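Local coordinates for EVE domain-containing protein (Pseudomonas syringae pv. tomato str. DC3000, PDB 2EVE), which is of unknown function but, as an EVE domain related to ASCH and PUA domains, may bind nucleic acid or modified bases, at residues F37-F49 / I59-P71. Sequence-based numbering, arbitrary orientation.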
ATOM      1  N   PHE A  37       6.171   7.005   6.055  1.00  6.56           N
ATOM      2  CA  PHE A  37       5.942   7.280   4.641  1.00  6.09           C
ATOM      3  C   PHE A  37       4.456   7.578   4.437  1.00  7.16           C
ATOM      4  O   PHE A  37       4.087   8.534   3.754  1.00  7.64           O
ATOM      5  CB  PHE A  37       6.343   6.088   3.768  1.00  6.57           C
ATOM      6  CG  PHE A  37       7.807   6.045   3.431  1.00  7.43           C
ATOM      7  CD1 PHE A  37       8.434   7.149   2.862  1.00  7.30           C
ATOM      8  CD2 PHE A  37       8.552   4.895   3.661  1.00  9.40           C
ATOM      9  CE1 PHE A  37       9.789   7.112   2.525  1.00  6.53           C
ATOM     10  CE2 PHE A  37       9.912   4.846   3.328  1.00  9.67           C
ATOM     11  CZ  PHE A  37      10.527   5.955   2.760  1.00  9.81           C
ATOM     12  N   LEU A  38       3.600   6.760   5.043  1.00  7.53           N
ATOM     13  CA  LEU A  38       2.159   6.944   4.913  1.00  6.69           C
ATOM     14  C   LEU A  38       1.739   8.353   5.330  1.00  8.43           C
ATOM     15  O   LEU A  38       0.896   8.974   4.685  1.00  6.80           O
ATOM     16  CB  LEU A  38       1.425   5.887   5.751  1.00  7.65           C
ATOM     17  CG  LEU A  38      -0.106   5.857   5.704  1.00  7.54           C
ATOM     18  CD1 LEU A  38      -0.588   4.428   5.892  1.00  9.76           C
ATOM     19  CD2 LEU A  38      -0.683   6.771   6.771  1.00 10.03           C
ATOM     20  N   ARG A  39       2.343   8.862   6.398  1.00  6.79           N
ATOM     21  CA  ARG A  39       2.022  10.198   6.888  1.00  6.63           C
ATOM     22  C   ARG A  39       2.432  11.316   5.927  1.00  7.72           C
ATOM     23  O   ARG A  39       1.914  12.426   6.021  1.00  8.55           O
ATOM     24  CB  ARG A  39       2.677  10.424   8.253  1.00  5.02           C
ATOM     25  CG  ARG A  39       2.009   9.658   9.383  1.00  6.72           C
ATOM     26  CD  ARG A  39       2.770   9.843  10.682  1.00  5.74           C
ATOM     27  NE  ARG A  39       2.003   9.365  11.829  1.00  6.57           N
ATOM     28  CZ  ARG A  39       2.424   9.449  13.087  1.00  7.52           C
ATOM     29  NH1 ARG A  39       3.610   9.986  13.362  1.00  8.21           N
ATOM     30  NH2 ARG A  39       1.648   9.016  14.074  1.00  8.68           N
ATOM     31  N   THR A  40       3.358  11.039   5.012  1.00  8.64           N
ATOM     32  CA  THR A  40       3.778  12.070   4.069  1.00  7.86           C
ATOM     33  C   THR A  40       2.993  12.037   2.759  1.00  8.16           C
ATOM     34  O   THR A  40       3.184  12.895   1.891  1.00  8.49           O
ATOM     35  CB  THR A  40       5.298  12.001   3.748  1.00  6.78           C
ATOM     36  OG1 THR A  40       5.619  10.772   3.077  1.00  7.03           O
ATOM     37  CG2 THR A  40       6.112  12.117   5.032  1.00  8.28           C
HETATM   38  N   MSE A  41       2.106  11.056   2.612  1.00  7.43           N
HETATM   39  CA  MSE A  41       1.287  10.962   1.408  1.00  7.89           C
HETATM   40  C   MSE A  41       0.319  12.138   1.390  1.00  9.08           C
HETATM   41  O   MSE A  41      -0.162  12.572   2.437  1.00 11.08           O
HETATM   42  CB  MSE A  41       0.519   9.639   1.392  1.00  9.44           C
HETATM   43  CG  MSE A  41       1.427   8.432   1.271  1.00  8.57           C
HETATM   44 SE   MSE A  41       0.464   6.768   1.381  1.00 18.24          SE
HETATM   45  CE  MSE A  41       0.313   6.356  -0.498  1.00 19.22           C
ATOM     46  N   ALA A  42       0.042  12.656   0.200  1.00  9.00           N
ATOM     47  CA  ALA A  42      -0.858  13.796   0.055  1.00  8.69           C
ATOM     48  C   ALA A  42      -2.062  13.445  -0.804  1.00  7.50           C
ATOM     49  O   ALA A  42      -2.026  12.487  -1.575  1.00  9.25           O
ATOM     50  CB  ALA A  42      -0.113  14.964  -0.565  1.00 11.19           C
ATOM     51  N   GLU A  43      -3.129  14.227  -0.667  1.00  8.53           N
ATOM     52  CA  GLU A  43      -4.341  14.003  -1.446  1.00  9.95           C
ATOM     53  C   GLU A  43      -3.985  14.078  -2.929  1.00  9.91           C
ATOM     54  O   GLU A  43      -3.313  15.014  -3.369  1.00 12.52           O
ATOM     55  CB  GLU A  43      -5.386  15.073  -1.121  1.00 14.80           C
ATOM     56  CG  GLU A  43      -5.802  15.117   0.336  1.00 22.71           C
ATOM     57  CD  GLU A  43      -6.660  16.325   0.654  1.00 27.97           C
ATOM     58  OE1 GLU A  43      -7.721  16.486   0.014  1.00 30.96           O
ATOM     59  OE2 GLU A  43      -6.268  17.114   1.543  1.00 30.59           O
ATOM     60  N   GLY A  44      -4.434  13.092  -3.697  1.00  9.61           N
ATOM     61  CA  GLY A  44      -4.139  13.088  -5.117  1.00 10.79           C
ATOM     62  C   GLY A  44      -2.988  12.175  -5.485  1.00 11.18           C
ATOM     63  O   GLY A  44      -2.868  11.758  -6.639  1.00 12.79           O
ATOM     64  N   ASP A  45      -2.123  11.876  -4.518  1.00  9.95           N
ATOM     65  CA  ASP A  45      -1.002  10.977  -4.778  1.00  9.44           C
ATOM     66  C   ASP A  45      -1.588   9.640  -5.205  1.00  9.55           C
ATOM     67  O   ASP A  45      -2.696   9.282  -4.803  1.00 10.04           O
ATOM     68  CB  ASP A  45      -0.157  10.760  -3.519  1.00  9.21           C
ATOM     69  CG  ASP A  45       0.738  11.943  -3.190  1.00 11.93           C
ATOM     70  OD1 ASP A  45       0.763  12.929  -3.959  1.00 11.11           O
ATOM     71  OD2 ASP A  45       1.420  11.880  -2.149  1.00  9.57           O
ATOM     72  N   GLU A  46      -0.853   8.903  -6.027  1.00  9.36           N
ATOM     73  CA  GLU A  46      -1.319   7.599  -6.479  1.00  9.71           C
ATOM     74  C   GLU A  46      -0.389   6.522  -5.954  1.00  9.69           C
ATOM     75  O   GLU A  46       0.769   6.796  -5.641  1.00  9.35           O
ATOM     76  CB  GLU A  46      -1.367   7.554  -8.006  1.00 11.01           C
ATOM     77  CG  GLU A  46      -2.455   8.431  -8.597  1.00 14.27           C
ATOM     78  CD  GLU A  46      -2.356   8.543 -10.105  1.00 18.75           C
ATOM     79  OE1 GLU A  46      -1.356   9.110 -10.594  1.00 22.97           O
ATOM     80  OE2 GLU A  46      -3.279   8.070 -10.796  1.00 20.63           O
ATOM     81  N   PHE A  47      -0.893   5.299  -5.849  1.00  8.91           N
ATOM     82  CA  PHE A  47      -0.070   4.202  -5.357  1.00  7.99           C
ATOM     83  C   PHE A  47      -0.408   2.890  -6.026  1.00 10.58           C
ATOM     84  O   PHE A  47      -1.542   2.668  -6.457  1.00  9.85           O
ATOM     85  CB  PHE A  47      -0.240   4.044  -3.838  1.00  8.32           C
ATOM     86  CG  PHE A  47      -1.590   3.513  -3.422  1.00  8.19           C
ATOM     87  CD1 PHE A  47      -1.805   2.145  -3.267  1.00  8.62           C
ATOM     88  CD2 PHE A  47      -2.647   4.385  -3.179  1.00  9.18           C
ATOM     89  CE1 PHE A  47      -3.056   1.656  -2.877  1.00  9.64           C
ATOM     90  CE2 PHE A  47      -3.899   3.906  -2.792  1.00  9.58           C
ATOM     91  CZ  PHE A  47      -4.103   2.546  -2.638  1.00  8.22           C
ATOM     92  N   PHE A  48       0.594   2.024  -6.126  1.00  7.59           N
ATOM     93  CA  PHE A  48       0.379   0.703  -6.688  1.00  8.53           C
ATOM     94  C   PHE A  48      -0.159  -0.173  -5.570  1.00  8.20           C
ATOM     95  O   PHE A  48       0.384  -0.187  -4.464  1.00  8.18           O
ATOM     96  CB  PHE A  48       1.683   0.110  -7.219  1.00  8.54           C
ATOM     97  CG  PHE A  48       2.120   0.694  -8.522  1.00 11.13           C
ATOM     98  CD1 PHE A  48       1.225   0.798  -9.583  1.00 10.08           C
ATOM     99  CD2 PHE A  48       3.423   1.139  -8.697  1.00 11.10           C
ATOM    100  CE1 PHE A  48       1.624   1.337 -10.799  1.00  9.76           C
ATOM    101  CE2 PHE A  48       3.832   1.680  -9.910  1.00 13.22           C
ATOM    102  CZ  PHE A  48       2.931   1.780 -10.964  1.00 11.56           C
ATOM    103  N   PHE A  49      -1.243  -0.880  -5.866  1.00  8.01           N
ATOM    104  CA  PHE A  49      -1.890  -1.780  -4.913  1.00  9.01           C
ATOM    105  C   PHE A  49      -1.217  -3.141  -5.101  1.00  9.54           C
ATOM    106  O   PHE A  49      -1.452  -3.833  -6.093  1.00 10.56           O
ATOM    107  CB  PHE A  49      -3.390  -1.860  -5.241  1.00  9.35           C
ATOM    108  CG  PHE A  49      -4.248  -2.442  -4.138  1.00  6.74           C
ATOM    109  CD1 PHE A  49      -3.992  -3.704  -3.608  1.00  9.70           C
ATOM    110  CD2 PHE A  49      -5.357  -1.734  -3.673  1.00  7.43           C
ATOM    111  CE1 PHE A  49      -4.835  -4.256  -2.627  1.00  9.46           C
ATOM    112  CE2 PHE A  49      -6.199  -2.273  -2.702  1.00  7.29           C
ATOM    113  CZ  PHE A  49      -5.942  -3.535  -2.176  1.00  8.84           C
ATOM    114  N   ILE A  59       1.869  -6.451  -8.214  1.00 11.49           N
ATOM    115  CA  ILE A  59       1.062  -5.249  -8.365  1.00 11.59           C
ATOM    116  C   ILE A  59      -0.225  -5.601  -9.104  1.00 11.77           C
ATOM    117  O   ILE A  59      -0.196  -6.068 -10.242  1.00 11.32           O
ATOM    118  CB  ILE A  59       1.848  -4.172  -9.120  1.00 10.62           C
ATOM    119  CG1 ILE A  59       3.079  -3.786  -8.291  1.00 10.72           C
ATOM    120  CG2 ILE A  59       0.969  -2.959  -9.378  1.00 11.24           C
ATOM    121  CD1 ILE A  59       4.014  -2.816  -8.963  1.00 10.10           C
ATOM    122  N   ALA A  60      -1.355  -5.365  -8.443  1.00 10.46           N
ATOM    123  CA  ALA A  60      -2.662  -5.704  -8.999  1.00 11.03           C
ATOM    124  C   ALA A  60      -3.484  -4.534  -9.519  1.00 11.26           C
ATOM    125  O   ALA A  60      -4.501  -4.737 -10.189  1.00 11.84           O
ATOM    126  CB  ALA A  60      -3.466  -6.465  -7.960  1.00 11.66           C
ATOM    127  N   GLY A  61      -3.056  -3.318  -9.208  1.00 11.18           N
ATOM    128  CA  GLY A  61      -3.790  -2.155  -9.663  1.00 10.41           C
ATOM    129  C   GLY A  61      -3.242  -0.854  -9.122  1.00 11.27           C
ATOM    130  O   GLY A  61      -2.123  -0.800  -8.603  1.00 11.60           O
ATOM    131  N   ILE A  62      -4.049   0.193  -9.237  1.00  9.74           N
ATOM    132  CA  ILE A  62      -3.673   1.528  -8.799  1.00  9.80           C
ATOM    133  C   ILE A  62      -4.766   2.165  -7.945  1.00 10.63           C
ATOM    134  O   ILE A  62      -5.957   1.993  -8.207  1.00 10.12           O
ATOM    135  CB  ILE A  62      -3.421   2.438 -10.018  1.00 10.53           C
ATOM    136  CG1 ILE A  62      -2.328   1.826 -10.895  1.00 10.85           C
ATOM    137  CG2 ILE A  62      -3.034   3.836  -9.564  1.00  8.86           C
ATOM    138  CD1 ILE A  62      -2.119   2.570 -12.207  1.00 11.86           C
ATOM    139  N   GLY A  63      -4.345   2.899  -6.918  1.00 10.85           N
ATOM    140  CA  GLY A  63      -5.281   3.590  -6.049  1.00  9.79           C
ATOM    141  C   GLY A  63      -4.805   5.020  -5.876  1.00  9.35           C
ATOM    142  O   GLY A  63      -3.730   5.371  -6.358  1.00 10.01           O
ATOM    143  N   LYS A  64      -5.595   5.852  -5.206  1.00 10.18           N
ATOM    144  CA  LYS A  64      -5.206   7.239  -4.980  1.00 10.11           C
ATOM    145  C   LYS A  64      -5.539   7.628  -3.548  1.00 10.00           C
ATOM    146  O   LYS A  64      -6.383   7.004  -2.904  1.00 10.77           O
ATOM    147  CB  LYS A  64      -5.934   8.174  -5.954  1.00 10.82           C
ATOM    148  CG  LYS A  64      -7.441   8.240  -5.754  1.00 13.56           C
ATOM    149  CD  LYS A  64      -8.091   9.092  -6.835  1.00 16.01           C
ATOM    150  CE  LYS A  64      -9.596   9.165  -6.652  1.00 20.45           C
ATOM    151  NZ  LYS A  64     -10.239   9.943  -7.745  1.00 22.61           N
ATOM    152  N   ILE A  65      -4.870   8.657  -3.047  1.00  9.64           N
ATOM    153  CA  ILE A  65      -5.119   9.105  -1.685  1.00 10.09           C
ATOM    154  C   ILE A  65      -6.237  10.140  -1.684  1.00 10.01           C
ATOM    155  O   ILE A  65      -6.147  11.160  -2.362  1.00 11.04           O
ATOM    156  CB  ILE A  65      -3.847   9.724  -1.077  1.00 10.78           C
ATOM    157  CG1 ILE A  65      -2.696   8.709  -1.142  1.00 12.47           C
ATOM    158  CG2 ILE A  65      -4.118  10.183   0.348  1.00 12.76           C
ATOM    159  CD1 ILE A  65      -3.023   7.344  -0.546  1.00 13.03           C
ATOM    160  N   VAL A  66      -7.297   9.876  -0.927  1.00 10.23           N
ATOM    161  CA  VAL A  66      -8.413  10.811  -0.875  1.00 12.26           C
ATOM    162  C   VAL A  66      -8.433  11.627   0.410  1.00 12.99           C
ATOM    163  O   VAL A  66      -8.933  12.751   0.427  1.00 14.83           O
ATOM    164  CB  VAL A  66      -9.758  10.080  -1.068  1.00 15.95           C
ATOM    165  CG1 VAL A  66      -9.739   9.316  -2.382  1.00 14.65           C
ATOM    166  CG2 VAL A  66     -10.016   9.144   0.087  1.00 17.44           C
ATOM    167  N   LYS A  67      -7.893  11.064   1.486  1.00 11.46           N
ATOM    168  CA  LYS A  67      -7.823  11.773   2.763  1.00 12.56           C
ATOM    169  C   LYS A  67      -6.485  11.443   3.417  1.00 10.15           C
ATOM    170  O   LYS A  67      -6.134  10.272   3.557  1.00  9.79           O
ATOM    171  CB  LYS A  67      -8.976  11.351   3.671  1.00 14.09           C
ATOM    172  CG  LYS A  67      -9.055  12.122   4.972  1.00 18.74           C
ATOM    173  CD  LYS A  67     -10.318  11.730   5.718  1.00 22.10           C
ATOM    174  CE  LYS A  67     -10.471  12.486   7.014  1.00 23.96           C
ATOM    175  NZ  LYS A  67     -11.758  12.124   7.666  1.00 26.63           N
ATOM    176  N   THR A  68      -5.739  12.471   3.811  1.00  9.61           N
ATOM    177  CA  THR A  68      -4.433  12.261   4.420  1.00 10.34           C
ATOM    178  C   THR A  68      -4.518  11.611   5.797  1.00  9.91           C
ATOM    179  O   THR A  68      -5.590  11.513   6.401  1.00  9.56           O
ATOM    180  CB  THR A  68      -3.618  13.581   4.516  1.00 10.55           C
ATOM    181  OG1 THR A  68      -4.322  14.535   5.321  1.00 12.02           O
ATOM    182  CG2 THR A  68      -3.382  14.166   3.121  1.00 14.07           C
ATOM    183  N   ALA A  69      -3.364  11.170   6.280  1.00  9.40           N
ATOM    184  CA  ALA A  69      -3.234  10.464   7.551  1.00  9.27           C
ATOM    185  C   ALA A  69      -3.941  11.006   8.784  1.00  9.97           C
ATOM    186  O   ALA A  69      -3.926  12.201   9.069  1.00 10.18           O
ATOM    187  CB  ALA A  69      -1.760  10.274   7.864  1.00 10.28           C
ATOM    188  N   TYR A  70      -4.547  10.087   9.524  1.00 10.05           N
ATOM    189  CA  TYR A  70      -5.231  10.414  10.760  1.00 10.34           C
ATOM    190  C   TYR A  70      -5.050   9.230  11.706  1.00 10.77           C
ATOM    191  O   TYR A  70      -4.716   8.131  11.267  1.00 10.13           O
ATOM    192  CB  TYR A  70      -6.712  10.706  10.484  1.00  9.16           C
ATOM    193  CG  TYR A  70      -7.473   9.608   9.779  1.00 10.62           C
ATOM    194  CD1 TYR A  70      -8.068   8.581  10.502  1.00 11.48           C
ATOM    195  CD2 TYR A  70      -7.641   9.624   8.395  1.00 10.73           C
ATOM    196  CE1 TYR A  70      -8.820   7.599   9.873  1.00 12.31           C
ATOM    197  CE2 TYR A  70      -8.391   8.641   7.750  1.00 10.18           C
ATOM    198  CZ  TYR A  70      -8.981   7.635   8.497  1.00 11.65           C
ATOM    199  OH  TYR A  70      -9.758   6.678   7.888  1.00 13.23           O
ATOM    200  N   PRO A  71      -5.245   9.439  13.016  1.00 11.56           N
ATOM    201  CA  PRO A  71      -5.081   8.341  13.978  1.00 11.21           C
ATOM    202  C   PRO A  71      -5.863   7.097  13.570  1.00 10.55           C
ATOM    203  O   PRO A  71      -7.064   7.164  13.311  1.00 11.14           O
ATOM    204  CB  PRO A  71      -5.573   8.957  15.284  1.00 11.55           C
ATOM    205  CG  PRO A  71      -5.172  10.399  15.124  1.00  9.43           C
ATOM    206  CD  PRO A  71      -5.596  10.692  13.706  1.00  9.52           C
TER
HETATM  207  O   HOH W   1      -0.823  11.188   4.752  1.00  8.56           O
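The ring of F47 lies across the backbone of G63, its partner in an antiparallel hydrogen-bonded pair, with G63 CA 3.9 Å from the ring centroid in a CH-pi contact offset toward the rim. Chi1 of 70° sets CG between the backbone N and the carbonyl carbon and swings the ring over the neighbouring strand, CE2 3.4 Å from G63 C. Backbone bonds run both ways between F47 and G63, the one from G63 N to F47 O being nearly straight at 166°. At the far end a classic beta bulge sets A60 and G61 opposite F49, with A60 N donating to F49 O and F49 N to G61 O. On the sheet face that carries F48, its ring atom CD1 meets I59 CG2 obliquely at 3.8 Å, while I62 runs alongside the ring, CG1 3.9 Å from CD1. I65 packs against the type II turn from A42 to D45: the bend of selenomethionine M41 at chi3 (99°) brings CE onto I65 CD1 at 3.5 Å, tight for two carbons, the side chains crossing at about a right angle. The backbone grips I65 too, O accepting from G44 N and N donating to D45 O. D45 N to A42 O closes the turn, and D45 OD2 braces it, taking A42 N from above the carboxylate plane at 2.8 Å and also W4 NE1; OD1 accepts from A2 N. Beyond the corner at V66 and K67, A69 CB packs on L38 CD2, and a water joins A69 N to L38 O and M41 O. The hairpin of strands 46-51 and 58-71 belongs to the central mixed sheet of the PUA-related EVE domain, between strands 3-8 and 95-110; helix 139-149 packs on F48, I59 and I62, its W142 stacking on F48, and W26 meets F47 and F49 edge-to-face.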